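Local structure of tricorn protease (Thermoplasma acidophilum, 1K32) at residues C135-E140 with F146-L151; N57-P62 with A112-D117; L593-V598 with T604-N609; V624-D627 with I631-F634; G851-I856 with D1027-E1032. The protein hydrolyses peptide bonds as a hexameric serine protease, probably degrading further the peptides released by the proteasome, with beta-propellers thought to gate substrate passage. One frame throughout, in Å; residues are numbered along the deposited sequence.

Interaction 1. Residues C135-E140 with F146-L151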
# COMPACT_ATOMS: atom_id res chain seq x y z
N CYS A 135 -51.19 34.43 -17.76
CA CYS A 135 -51.46 35.78 -18.25
C CYS A 135 -51.55 35.88 -19.76
O CYS A 135 -51.03 35.04 -20.48
CB CYS A 135 -50.37 36.73 -17.73
SG CYS A 135 -50.38 36.84 -15.92
N LEU A 136 -52.24 36.92 -20.24
CA LEU A 136 -52.41 37.17 -21.67
C LEU A 136 -51.36 38.12 -22.25
O LEU A 136 -51.03 39.13 -21.63
CB LEU A 136 -53.79 37.76 -21.94
CG LEU A 136 -54.99 36.90 -21.52
CD1 LEU A 136 -56.28 37.63 -21.81
CD2 LEU A 136 -54.94 35.57 -22.27
N TYR A 137 -50.86 37.78 -23.43
CA TYR A 137 -49.87 38.60 -24.11
C TYR A 137 -50.17 38.63 -25.61
O TYR A 137 -50.58 37.63 -26.19
CB TYR A 137 -48.46 38.01 -23.93
CG TYR A 137 -48.00 37.85 -22.51
CD1 TYR A 137 -47.13 38.78 -21.92
CD2 TYR A 137 -48.41 36.75 -21.74
CE1 TYR A 137 -46.68 38.62 -20.62
CE2 TYR A 137 -47.97 36.58 -20.43
CZ TYR A 137 -47.10 37.52 -19.88
OH TYR A 137 -46.64 37.34 -18.61
N ARG A 138 -49.97 39.79 -26.23
CA ARG A 138 -50.16 39.89 -27.67
C ARG A 138 -48.78 39.54 -28.23
O ARG A 138 -47.78 40.06 -27.75
CB ARG A 138 -50.52 41.30 -28.12
CG ARG A 138 -50.55 41.42 -29.63
CD ARG A 138 -51.12 42.74 -30.14
NE ARG A 138 -50.31 43.89 -29.76
CZ ARG A 138 -50.52 44.60 -28.66
NH1 ARG A 138 -49.74 45.63 -28.38
NH2 ARG A 138 -51.52 44.29 -27.86
N VAL A 139 -48.73 38.65 -29.21
CA VAL A 139 -47.46 38.25 -29.78
C VAL A 139 -47.05 39.18 -30.92
O VAL A 139 -47.88 39.58 -31.74
CB VAL A 139 -47.51 36.80 -30.32
CG1 VAL A 139 -46.13 36.40 -30.85
CG2 VAL A 139 -47.97 35.85 -29.21
N GLU A 140 -45.77 39.52 -30.96
CA GLU A 140 -45.25 40.41 -31.98
C GLU A 140 -44.03 39.81 -32.68
O GLU A 140 -43.19 39.16 -32.05
CB GLU A 140 -44.88 41.78 -31.37
CG GLU A 140 -46.06 42.58 -30.84
CD GLU A 140 -45.68 43.99 -30.35
OE1 GLU A 140 -46.56 44.87 -30.33
OE2 GLU A 140 -44.52 44.23 -29.98
N PHE A 146 -43.30 40.23 -26.47
CA PHE A 146 -44.62 39.88 -25.96
C PHE A 146 -45.14 41.06 -25.16
O PHE A 146 -44.46 41.57 -24.27
CB PHE A 146 -44.57 38.63 -25.07
CG PHE A 146 -44.07 37.41 -25.77
CD1 PHE A 146 -42.70 37.21 -25.95
CD2 PHE A 146 -44.96 36.48 -26.31
CE1 PHE A 146 -42.23 36.09 -26.64
CE2 PHE A 146 -44.50 35.37 -27.00
CZ PHE A 146 -43.14 35.17 -27.18
N VAL A 147 -46.35 41.48 -25.50
CA VAL A 147 -46.97 42.62 -24.85
C VAL A 147 -48.10 42.13 -23.95
O VAL A 147 -49.08 41.59 -24.44
CB VAL A 147 -47.55 43.60 -25.89
CG1 VAL A 147 -48.15 44.78 -25.18
CG2 VAL A 147 -46.46 44.04 -26.89
N PRO A 148 -47.96 42.33 -22.63
CA PRO A 148 -48.98 41.90 -21.67
C PRO A 148 -50.25 42.74 -21.78
O PRO A 148 -50.19 43.96 -21.96
CB PRO A 148 -48.27 42.07 -20.33
CG PRO A 148 -47.40 43.27 -20.57
CD PRO A 148 -46.84 42.99 -21.95
N LEU A 149 -51.40 42.08 -21.70
CA LEU A 149 -52.67 42.80 -21.78
C LEU A 149 -53.09 43.24 -20.40
O LEU A 149 -53.95 44.09 -20.25
CB LEU A 149 -53.75 41.93 -22.42
CG LEU A 149 -53.39 41.38 -23.82
CD1 LEU A 149 -54.66 40.85 -24.46
CD2 LEU A 149 -52.76 42.47 -24.69
N ASN A 150 -52.47 42.63 -19.39
CA ASN A 150 -52.74 42.95 -17.99
C ASN A 150 -54.19 42.83 -17.57
O ASN A 150 -54.72 43.70 -16.88
CB ASN A 150 -52.26 44.37 -17.70
CG ASN A 150 -50.78 44.51 -17.86
OD1 ASN A 150 -50.30 45.49 -18.41
ND2 ASN A 150 -50.04 43.52 -17.38
N LEU A 151 -54.83 41.74 -17.99
CA LEU A 151 -56.23 41.51 -17.65
C LEU A 151 -56.34 40.38 -16.63
O LEU A 151 -57.44 39.89 -16.34
CB LEU A 151 -57.01 41.17 -18.92
CG LEU A 151 -57.09 42.31 -19.95
CD1 LEU A 151 -57.43 41.77 -21.34
CD2 LEU A 151 -58.13 43.31 -19.49
O HOH W 1 -50.91 40.07 -19.12
O HOH W 2 -53.60 39.05 -18.73

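Interaction 2. Residues N57-P62 with A112-D117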
# COMPACT_ATOMS: atom_id res chain seq x y z
N ASN A 57 -53.61 21.22 -29.55
CA ASN A 57 -54.42 22.37 -29.96
C ASN A 57 -53.84 23.02 -31.21
O ASN A 57 -52.63 23.06 -31.39
CB ASN A 57 -54.50 23.39 -28.82
CG ASN A 57 -55.62 24.41 -29.04
OD1 ASN A 57 -56.65 24.08 -29.61
ND2 ASN A 57 -55.42 25.65 -28.57
N ALA A 58 -54.72 23.51 -32.07
CA ALA A 58 -54.32 24.17 -33.32
C ALA A 58 -55.42 25.15 -33.66
O ALA A 58 -56.59 24.77 -33.71
CB ALA A 58 -54.15 23.16 -34.44
N ARG A 59 -55.04 26.41 -33.90
CA ARG A 59 -56.00 27.46 -34.20
C ARG A 59 -55.68 28.22 -35.48
O ARG A 59 -54.56 28.70 -35.66
CB ARG A 59 -56.04 28.47 -33.04
CG ARG A 59 -56.65 27.96 -31.74
CD ARG A 59 -58.15 27.69 -31.93
NE ARG A 59 -58.87 28.91 -32.25
CZ ARG A 59 -59.13 29.88 -31.37
NH1 ARG A 59 -59.80 30.96 -31.75
NH2 ARG A 59 -58.73 29.77 -30.11
N PHE A 60 -56.68 28.34 -36.35
CA PHE A 60 -56.55 29.08 -37.60
C PHE A 60 -56.45 30.57 -37.25
O PHE A 60 -57.14 31.04 -36.36
CB PHE A 60 -57.81 28.97 -38.48
CG PHE A 60 -57.91 27.70 -39.30
CD1 PHE A 60 -58.86 26.73 -39.00
CD2 PHE A 60 -57.11 27.53 -40.42
CE1 PHE A 60 -59.02 25.61 -39.82
CE2 PHE A 60 -57.26 26.40 -41.25
CZ PHE A 60 -58.22 25.45 -40.94
N PHE A 61 -55.59 31.30 -37.95
CA PHE A 61 -55.54 32.74 -37.72
C PHE A 61 -56.82 33.22 -38.41
O PHE A 61 -57.37 32.52 -39.26
CB PHE A 61 -54.31 33.37 -38.39
CG PHE A 61 -53.11 33.42 -37.49
CD1 PHE A 61 -52.43 32.26 -37.14
CD2 PHE A 61 -52.66 34.64 -37.00
CE1 PHE A 61 -51.31 32.32 -36.30
CE2 PHE A 61 -51.54 34.71 -36.16
CZ PHE A 61 -50.87 33.55 -35.82
N PRO A 62 -57.30 34.42 -38.06
CA PRO A 62 -58.52 35.00 -38.64
C PRO A 62 -58.75 34.85 -40.15
O PRO A 62 -59.88 34.58 -40.58
CB PRO A 62 -58.45 36.47 -38.19
CG PRO A 62 -56.97 36.69 -37.96
CD PRO A 62 -56.60 35.43 -37.25
N ALA A 112 -54.83 31.86 -26.89
CA ALA A 112 -55.97 32.34 -26.11
C ALA A 112 -57.04 32.96 -27.00
O ALA A 112 -58.23 32.97 -26.65
CB ALA A 112 -55.50 33.35 -25.08
N GLY A 113 -56.62 33.48 -28.15
CA GLY A 113 -57.53 34.12 -29.08
C GLY A 113 -56.80 35.04 -30.04
O GLY A 113 -55.56 35.06 -30.08
N PHE A 114 -57.56 35.78 -30.83
CA PHE A 114 -56.98 36.72 -31.78
C PHE A 114 -57.70 38.05 -31.67
O PHE A 114 -58.93 38.10 -31.61
CB PHE A 114 -57.10 36.18 -33.21
CG PHE A 114 -56.49 34.83 -33.41
CD1 PHE A 114 -57.23 33.68 -33.14
CD2 PHE A 114 -55.17 34.70 -33.85
CE1 PHE A 114 -56.67 32.42 -33.31
CE2 PHE A 114 -54.60 33.45 -34.02
CZ PHE A 114 -55.35 32.30 -33.76
N ASP A 115 -56.93 39.14 -31.63
CA ASP A 115 -57.51 40.45 -31.50
C ASP A 115 -58.12 40.89 -32.84
O ASP A 115 -57.96 40.21 -33.85
CB ASP A 115 -56.47 41.45 -30.97
CG ASP A 115 -55.40 41.81 -31.98
OD1 ASP A 115 -54.34 42.30 -31.56
OD2 ASP A 115 -55.63 41.63 -33.20
N PRO A 116 -58.84 42.01 -32.84
CA PRO A 116 -59.47 42.52 -34.07
C PRO A 116 -58.51 42.71 -35.26
O PRO A 116 -58.92 42.57 -36.40
CB PRO A 116 -60.11 43.82 -33.61
CG PRO A 116 -60.49 43.51 -32.19
CD PRO A 116 -59.23 42.84 -31.69
N ASP A 117 -57.25 43.03 -34.98
CA ASP A 117 -56.25 43.23 -36.04
C ASP A 117 -55.75 41.89 -36.58
O ASP A 117 -55.05 41.83 -37.58
CB ASP A 117 -55.07 44.05 -35.51
CG ASP A 117 -55.40 45.53 -35.32
OD1 ASP A 117 -54.57 46.27 -34.75
OD2 ASP A 117 -56.49 45.96 -35.75
O HOH W 3 -60.27 32.15 -28.59

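Interaction 3. Residues L593-V598 with T604-N609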
# COMPACT_ATOMS: atom_id res chain seq x y z
N LEU A 593 -24.70 1.09 3.40
CA LEU A 593 -24.67 -0.24 3.98
C LEU A 593 -23.55 -0.24 5.00
O LEU A 593 -22.39 0.02 4.66
CB LEU A 593 -24.41 -1.30 2.91
CG LEU A 593 -24.50 -2.76 3.38
CD1 LEU A 593 -25.93 -3.07 3.85
CD2 LEU A 593 -24.09 -3.67 2.25
N LEU A 594 -23.89 -0.53 6.25
CA LEU A 594 -22.90 -0.53 7.31
C LEU A 594 -22.64 -1.94 7.80
O LEU A 594 -23.49 -2.81 7.69
CB LEU A 594 -23.39 0.35 8.47
CG LEU A 594 -23.64 1.82 8.12
CD1 LEU A 594 -24.34 2.50 9.29
CD2 LEU A 594 -22.33 2.51 7.79
N LYS A 595 -21.45 -2.14 8.34
CA LYS A 595 -21.07 -3.44 8.87
C LYS A 595 -20.70 -3.27 10.34
O LYS A 595 -19.81 -2.50 10.69
CB LYS A 595 -19.87 -3.98 8.10
CG LYS A 595 -19.34 -5.32 8.57
CD LYS A 595 -18.13 -5.70 7.72
CE LYS A 595 -17.53 -7.03 8.14
NZ LYS A 595 -16.28 -7.32 7.35
N TYR A 596 -21.41 -3.99 11.19
CA TYR A 596 -21.17 -3.95 12.63
C TYR A 596 -20.47 -5.24 13.03
O TYR A 596 -21.02 -6.33 12.89
CB TYR A 596 -22.50 -3.82 13.38
CG TYR A 596 -22.42 -4.04 14.88
CD1 TYR A 596 -22.53 -5.32 15.42
CD2 TYR A 596 -22.26 -2.97 15.75
CE1 TYR A 596 -22.50 -5.53 16.80
CE2 TYR A 596 -22.23 -3.16 17.13
CZ TYR A 596 -22.35 -4.44 17.65
OH TYR A 596 -22.32 -4.64 19.01
N ASP A 597 -19.24 -5.11 13.51
CA ASP A 597 -18.48 -6.27 13.93
C ASP A 597 -18.91 -6.62 15.35
O ASP A 597 -18.67 -5.85 16.28
CB ASP A 597 -16.98 -5.96 13.86
CG ASP A 597 -16.12 -7.16 14.23
OD1 ASP A 597 -15.91 -7.39 15.44
OD2 ASP A 597 -15.66 -7.86 13.31
N VAL A 598 -19.55 -7.76 15.52
CA VAL A 598 -20.03 -8.16 16.84
C VAL A 598 -18.89 -8.28 17.84
O VAL A 598 -19.01 -7.86 18.98
CB VAL A 598 -20.80 -9.50 16.78
CG1 VAL A 598 -21.97 -9.39 15.83
CG2 VAL A 598 -19.87 -10.62 16.34
N THR A 604 -18.27 -0.18 10.21
CA THR A 604 -17.57 0.31 9.03
C THR A 604 -18.53 0.41 7.85
O THR A 604 -19.56 -0.26 7.82
CB THR A 604 -16.39 -0.63 8.64
OG1 THR A 604 -16.88 -1.97 8.48
CG2 THR A 604 -15.32 -0.62 9.72
N GLU A 605 -18.17 1.25 6.87
CA GLU A 605 -18.99 1.44 5.69
C GLU A 605 -18.62 0.43 4.61
O GLU A 605 -17.46 0.33 4.22
CB GLU A 605 -18.80 2.86 5.14
CG GLU A 605 -19.84 3.28 4.13
CD GLU A 605 -19.67 4.72 3.70
OE1 GLU A 605 -18.79 4.98 2.86
OE2 GLU A 605 -20.40 5.59 4.21
N VAL A 606 -19.61 -0.30 4.12
CA VAL A 606 -19.38 -1.30 3.09
C VAL A 606 -19.68 -0.77 1.70
O VAL A 606 -19.02 -1.14 0.74
CB VAL A 606 -20.26 -2.55 3.33
CG1 VAL A 606 -20.01 -3.58 2.24
CG2 VAL A 606 -19.99 -3.13 4.70
N LYS A 607 -20.67 0.11 1.60
CA LYS A 607 -21.06 0.68 0.32
C LYS A 607 -21.93 1.91 0.56
O LYS A 607 -22.77 1.90 1.47
CB LYS A 607 -21.86 -0.36 -0.47
CG LYS A 607 -21.98 -0.09 -1.95
CD LYS A 607 -20.65 -0.37 -2.68
CE LYS A 607 -20.25 -1.83 -2.58
NZ LYS A 607 -19.07 -2.13 -3.46
N ASN A 608 -21.75 2.96 -0.24
CA ASN A 608 -22.56 4.16 -0.09
C ASN A 608 -23.31 4.51 -1.37
O ASN A 608 -23.22 3.79 -2.36
CB ASN A 608 -21.70 5.36 0.35
CG ASN A 608 -20.64 5.73 -0.68
OD1 ASN A 608 -20.63 5.22 -1.80
ND2 ASN A 608 -19.74 6.63 -0.29
N ASN A 609 -24.07 5.60 -1.33
CA ASN A 609 -24.84 6.06 -2.48
C ASN A 609 -25.86 5.03 -2.96
O ASN A 609 -26.13 4.92 -4.15
CB ASN A 609 -23.89 6.44 -3.62
CG ASN A 609 -23.04 7.65 -3.29
OD1 ASN A 609 -21.91 7.76 -3.74
ND2 ASN A 609 -23.59 8.56 -2.49

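Interaction 4. Residues V624-D627 with I631-F634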
# COMPACT_ATOMS: atom_id res chain seq x y z
N VAL A 624 -27.76 -4.20 -5.49
CA VAL A 624 -28.16 -2.87 -5.07
C VAL A 624 -28.43 -1.97 -6.25
O VAL A 624 -28.00 -2.23 -7.37
CB VAL A 624 -27.07 -2.17 -4.20
CG1 VAL A 624 -26.80 -2.96 -2.93
CG2 VAL A 624 -25.79 -1.99 -5.02
N ARG A 625 -29.18 -0.91 -5.97
CA ARG A 625 -29.49 0.12 -6.95
C ARG A 625 -28.76 1.31 -6.32
O ARG A 625 -28.81 1.50 -5.10
CB ARG A 625 -31.00 0.39 -6.99
CG ARG A 625 -31.39 1.69 -7.66
CD ARG A 625 -31.53 1.55 -9.16
NE ARG A 625 -32.64 0.67 -9.52
CZ ARG A 625 -32.95 0.34 -10.77
NH1 ARG A 625 -33.97 -0.47 -11.01
NH2 ARG A 625 -32.23 0.83 -11.77
N LYS A 626 -28.04 2.07 -7.13
CA LYS A 626 -27.33 3.23 -6.61
C LYS A 626 -27.99 4.51 -7.08
O LYS A 626 -28.93 4.47 -7.88
CB LYS A 626 -25.85 3.18 -7.02
CG LYS A 626 -25.12 2.00 -6.43
CD LYS A 626 -23.61 2.10 -6.58
CE LYS A 626 -22.94 0.87 -5.97
NZ LYS A 626 -21.48 1.00 -5.90
N ASP A 627 -27.51 5.64 -6.58
CA ASP A 627 -28.06 6.94 -6.94
C ASP A 627 -27.92 7.22 -8.43
O ASP A 627 -28.67 8.02 -8.99
CB ASP A 627 -27.39 8.04 -6.12
CG ASP A 627 -25.90 8.11 -6.35
OD1 ASP A 627 -25.25 7.03 -6.40
OD2 ASP A 627 -25.36 9.23 -6.48
N ILE A 631 -27.94 -0.82 -11.57
CA ILE A 631 -28.02 -1.98 -10.69
C ILE A 631 -26.65 -2.67 -10.60
O ILE A 631 -26.02 -2.93 -11.62
CB ILE A 631 -29.03 -3.01 -11.22
CG1 ILE A 631 -30.43 -2.40 -11.23
CG2 ILE A 631 -29.00 -4.28 -10.37
CD1 ILE A 631 -31.47 -3.27 -11.89
N TYR A 632 -26.21 -2.96 -9.38
CA TYR A 632 -24.92 -3.62 -9.18
C TYR A 632 -25.04 -4.89 -8.34
O TYR A 632 -25.99 -5.08 -7.58
CB TYR A 632 -23.93 -2.69 -8.50
CG TYR A 632 -23.61 -1.43 -9.26
CD1 TYR A 632 -24.51 -0.36 -9.27
CD2 TYR A 632 -22.40 -1.29 -9.94
CE1 TYR A 632 -24.19 0.83 -9.93
CE2 TYR A 632 -22.08 -0.11 -10.61
CZ TYR A 632 -22.98 0.95 -10.59
OH TYR A 632 -22.63 2.12 -11.23
N THR A 633 -24.04 -5.74 -8.47
CA THR A 633 -24.01 -6.98 -7.73
C THR A 633 -22.60 -7.25 -7.21
O THR A 633 -21.62 -7.07 -7.93
CB THR A 633 -24.46 -8.17 -8.60
OG1 THR A 633 -24.41 -9.38 -7.83
CG2 THR A 633 -23.55 -8.32 -9.81
N PHE A 634 -22.50 -7.66 -5.96
CA PHE A 634 -21.22 -7.96 -5.35
C PHE A 634 -21.38 -9.04 -4.29
O PHE A 634 -22.43 -9.16 -3.67
CB PHE A 634 -20.58 -6.70 -4.74
CG PHE A 634 -21.42 -6.04 -3.67
CD1 PHE A 634 -22.44 -5.15 -4.01
CD2 PHE A 634 -21.18 -6.29 -2.32
CE1 PHE A 634 -23.20 -4.52 -3.03
CE2 PHE A 634 -21.94 -5.67 -1.33
CZ PHE A 634 -22.95 -4.78 -1.68

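Interaction 5. Residues G851-I856 with D1027-E1032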
# COMPACT_ATOMS: atom_id res chain seq x y z
N GLY A 851 -45.91 49.81 9.24
CA GLY A 851 -45.20 48.95 10.16
C GLY A 851 -46.00 48.25 11.26
O GLY A 851 -45.41 47.76 12.22
N THR A 852 -47.32 48.19 11.12
CA THR A 852 -48.16 47.54 12.12
C THR A 852 -48.62 46.13 11.72
O THR A 852 -49.10 45.37 12.56
CB THR A 852 -49.43 48.38 12.43
OG1 THR A 852 -50.21 48.54 11.24
CG2 THR A 852 -49.06 49.77 12.98
N ILE A 853 -48.48 45.78 10.45
CA ILE A 853 -48.94 44.47 9.99
C ILE A 853 -47.88 43.65 9.25
O ILE A 853 -47.14 44.17 8.42
CB ILE A 853 -50.18 44.62 9.08
CG1 ILE A 853 -51.29 45.38 9.84
CG2 ILE A 853 -50.68 43.24 8.64
CD1 ILE A 853 -52.47 45.80 8.95
N GLY A 854 -47.82 42.36 9.58
CA GLY A 854 -46.87 41.46 8.95
C GLY A 854 -47.52 40.64 7.84
O GLY A 854 -48.75 40.64 7.71
N TYR A 855 -46.72 39.91 7.08
CA TYR A 855 -47.24 39.13 5.96
C TYR A 855 -46.52 37.80 5.76
O TYR A 855 -45.30 37.71 5.89
CB TYR A 855 -47.13 39.97 4.68
CG TYR A 855 -47.53 39.25 3.40
CD1 TYR A 855 -48.86 39.17 3.00
CD2 TYR A 855 -46.57 38.65 2.59
CE1 TYR A 855 -49.22 38.52 1.83
CE2 TYR A 855 -46.92 37.99 1.42
CZ TYR A 855 -48.24 37.93 1.04
OH TYR A 855 -48.57 37.32 -0.15
N ILE A 856 -47.29 36.78 5.42
CA ILE A 856 -46.76 35.45 5.17
C ILE A 856 -47.51 34.82 4.00
O ILE A 856 -48.73 34.95 3.89
CB ILE A 856 -46.94 34.53 6.41
CG1 ILE A 856 -46.06 35.01 7.57
CG2 ILE A 856 -46.54 33.08 6.06
CD1 ILE A 856 -46.23 34.14 8.83
N ASP A 1027 -56.62 46.82 5.08
CA ASP A 1027 -57.56 47.77 5.65
C ASP A 1027 -58.40 47.17 6.76
O ASP A 1027 -58.69 47.83 7.76
CB ASP A 1027 -58.45 48.33 4.54
CG ASP A 1027 -57.67 49.14 3.53
OD1 ASP A 1027 -58.17 49.33 2.39
OD2 ASP A 1027 -56.56 49.60 3.87
N ALA A 1028 -58.80 45.91 6.59
CA ALA A 1028 -59.62 45.23 7.58
C ALA A 1028 -58.87 45.10 8.90
O ALA A 1028 -59.43 45.33 9.97
CB ALA A 1028 -60.04 43.84 7.07
N LEU A 1029 -57.59 44.74 8.82
CA LEU A 1029 -56.79 44.60 10.03
C LEU A 1029 -56.52 45.95 10.67
O LEU A 1029 -56.55 46.07 11.90
CB LEU A 1029 -55.46 43.89 9.73
CG LEU A 1029 -55.51 42.36 9.78
CD1 LEU A 1029 -54.12 41.81 9.51
CD2 LEU A 1029 -56.00 41.90 11.14
N ILE A 1030 -56.25 46.97 9.86
CA ILE A 1030 -56.00 48.30 10.39
C ILE A 1030 -57.21 48.73 11.22
O ILE A 1030 -57.06 49.32 12.30
CB ILE A 1030 -55.76 49.33 9.26
CG1 ILE A 1030 -54.44 49.02 8.55
CG2 ILE A 1030 -55.72 50.74 9.82
CD1 ILE A 1030 -54.14 49.94 7.38
N GLU A 1031 -58.40 48.41 10.73
CA GLU A 1031 -59.64 48.74 11.43
C GLU A 1031 -59.73 47.95 12.74
O GLU A 1031 -59.92 48.53 13.80
CB GLU A 1031 -60.86 48.42 10.55
N GLU A 1032 -59.61 46.63 12.65
CA GLU A 1032 -59.68 45.79 13.84
C GLU A 1032 -58.64 46.22 14.87
O GLU A 1032 -58.88 46.15 16.07
CB GLU A 1032 -59.44 44.32 13.47
CG GLU A 1032 -60.55 43.72 12.63
CD GLU A 1032 -60.33 42.25 12.37
OE1 GLU A 1032 -60.10 41.50 13.35
OE2 GLU A 1032 -60.41 41.83 11.19

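Interaction 1. Residues C135-E140 with F146-L151
The carbonyl oxygen Leu136 O is gripped by two donors. Leu149 N reaches it at 3.0 Å, a fairly straight bond (166° at the hydrogen) that arrives from above the carbonyl plane, and water 1 donates to the same Leu136 O at 2.7 Å while accepting from Asn150 N. Water 2 accepts from both Leu136 N and Leu151 N, so that two waters link Leu136 with Asn150 and Leu151. Ahead of these bridges Arg138 and Val147 form a regular antiparallel hydrogen-bonded pair, in which Arg138 N lies 2.7 Å from Val147 O. Strands 135-140 and 145-148 are the outer hairpin of a four-stranded propeller blade. Proline is tolerated at position 148 because it occupies a non-hydrogen-bonded pair on the outermost strand; its CB rests 3.8 Å from Tyr137 CE1. The Tyr137 hydroxyl is held by Gln128. Beside Tyr137, Val139 and Phe146 lie alongside each other, Val139 CG2 4.1 Å from Phe146 CE2. On the other face Arg138 runs out with CG anti to its N (chi1 173°) and then bends at chi3, which lays its guanidinium over Val147 CB; Val147 CG1 is 3.7 Å from Arg138 NH1. Leu149 crosses the arginine at about a right angle, CD2 near Arg138 NH2, while its CD1 lies 4.1 Å from Leu136 CB. An alanine in place of Leu149 would probably leave Leu136 CB without this apolar neighbour and the guanidinium freer to turn. Glu140 OE1 forms a long salt bridge with Arg138 NH1, and its OE2 is bonded to Asn145 ND2.

Interaction 2. Residues N57-P62 with A112-D117
Strand 57-60, which leads to Phe61 and Pro62, and strand 112-114 face each other without pairing: their CA atoms come no nearer than 7.2 Å, between Pro62 CA and Phe114 CA. They belong to two adjacent blades in a beta-propeller, each the first strand of its blade, and side chains fill the interval between them. Ala112 and Gly113 together face Ile121 as a classic beta bulge; at Gly113 the backbone angles (phi 160°) would press any side chain against the preceding carbonyl oxygen, which explains the glycine. Phe114 carries most of the contact. Its CG stands beside the backbone N (chi1 -56°), sending the ring across to the other blade, where its CE2 edge meets the face of Phe61 in an edge-to-face pair with centroids 5.0 Å apart and planes at 56°. Over one face of the Phe114 ring lie Phe61 CA and Pro62 CD, both in CH-pi contact, the proline CD 4.2 Å from the ring centroid; a rigid proline suits this flat surface. Phe61 meets further aromatic and cationic neighbours in Phe84 and Lys66. Arg59, bent at chi2 and chi3, folds its guanidinium back until one face rests on Phe114 CE1, with NH1 3.8 Å from that carbon and the two planes nearly perpendicular. An alanine in place of Phe114 would probably leave the Phe61 face without its edge-on partner, Pro62 CD without a ring to lie on, and the guanidinium freer to swing. Beyond it, water 3 accepts from Arg59 NH2 at 3.2 Å and donates to Ala112 O at 2.9 Å.

Interaction 3. Residues L593-V598 with T604-N609
Leu593 and Val606 lie side by side because both extend a branch anti to the backbone N, CG of the leucine (chi1 -174°) and CG1 of the valine (chi1 180°); Leu593 CD2 comes 4.1 Å from Val606 CG1. Lys595 CB lies 3.5 Å from Val606 CG2, and Thr604 OG1 is 3.6 Å from the same Lys595 CB, at about a right angle to the valine. The extended lysine chain (chi1 179°) then carries CG and CD past that hydroxyl. The two beta-branched residues touch the root of the lysine, whose charged tip leads away from the hairpin. Between the backbones, Lys595 and Thr604 exchange two hydrogen bonds; Lys595 N to Thr604 O is 2.7 Å. Farther along, Val606 and Lys607 both face Leu593 in a classic beta bulge: Val606 N donates to Leu593 O at 2.8 Å, while Leu593 N donates to Lys607 O at 2.8 Å. The hairpin closes a propeller blade on its outermost strand, and Leu593 also packs on Leu570 and Leu610. Backbone bonds therefore fix the register, whereas Lys595 contributes an apolar stem and Lys607 sends its amine away, to a salt bridge with Glu642 and a hydrogen bond to Pro639 O.

Interaction 4. Residues V624-D627 with I631-F634
Lys626 crosses the Tyr632 ring at about a right angle, its methylenes over one face: CD is 3.6 Å from Tyr632 CE1, and NZ stands 4.6 Å from the ring centroid, only 6° off the normal, a cation-pi contact. A long, flexible lysine suits this place because it offers both an apolar stem and a charge. On the opposite face of the sheet Arg625, bent at chi2 and chi3, centres its guanidinium over Ile631 CG1, with NH2 3.7 Å from that carbon. Val624 touches the edge of Phe634, its CG1 3.9 Å from Phe634 CE1. In the backbone, Val624 and Tyr632 form a hydrogen-bonded antiparallel pair, Val624 N to Tyr632 O at 2.9 Å and Tyr632 N to Val624 O at 2.8 Å. Second-shell groups fix the ends: Glu642 makes a salt bridge with Lys626 NZ and probably fixes where the amine sits over the ring, Gly629 O holds Arg625 NH2, and Asp628 OD2 bonds the Tyr632 hydroxyl, the last two from the turn joining the strands. This hairpin forms the middle of a four-stranded propeller blade, between strand 612-615 and strand 643-644, while Val624 and Lys626 lean on Leu610 of strand 603-610 in the preceding blade.

Interaction 5. Residues G851-I856 with D1027-E1032
Ile853 meets Leu1029 and Ile1030 without any flat group between them: no ring, amide or carboxylate of either segment lays a face or an edge on the other, and the contact is purely aliphatic. The Tyr855 ring is engaged elsewhere, against Trp837, Asn841 and Val845 of helix 830-848. Ile853 does all the reaching from its strand. With CG1 beside the backbone N (chi1 -57°) and the chain then extended, its CD1 is carried out to the helix, 3.6 Å from Leu1029 CB and 3.8 Å from Ile1030 CG1. The shorter branch, Ile853 CG2, meets the end of the leucine instead, 3.8 Å from Leu1029 CD1. Leucine is thus touched near its root and at its tip, and the two side chains run at a slant; Ile1030 is crossed at roughly a right angle. Strand 853-857 is an edge strand, within this chain, of the parallel sheet in the S41 peptidase domain, whose fold is related to that of ClpP and crotonase, and helix 1020-1032 near the chain's C-terminus packs onto that sheet. Branched apolar residues suit such a strand-helix seam because they fill it without needing polar partners. Leu1029 also rests on Ile883 and on Ile930 of two further strands, and Ile853 on Val845. The backbone of Ile853 is held by His846 ND1 at its O and by Ser849 OG at its N.

How the interactions relate
Interactions 2 and 1 come first along the chain and share the blade of strands 110-114, 120-124, 135-140 and 145-148: interaction 2 ties its first strand to the preceding blade, and interaction 1 forms its outer hairpin. Their centres lie about 14 Å apart, and Leu136 CD2 touches Ala112 CB at 3.6 Å. Interactions 3 and 4, in the last two blades of the second propeller, have centres about 15 Å apart and are joined by a probable hydrogen bond from Asp627 N to Asn609 O (2.9 Å). The two pairs stand on opposite sides of the chain's centre, over 50 Å apart between centres. Interaction 5, last in sequence, belongs to the peptidase domain, about 33 Å from interaction 1 between centres. The five contacts thus sample two propellers and the hydrolytic domain.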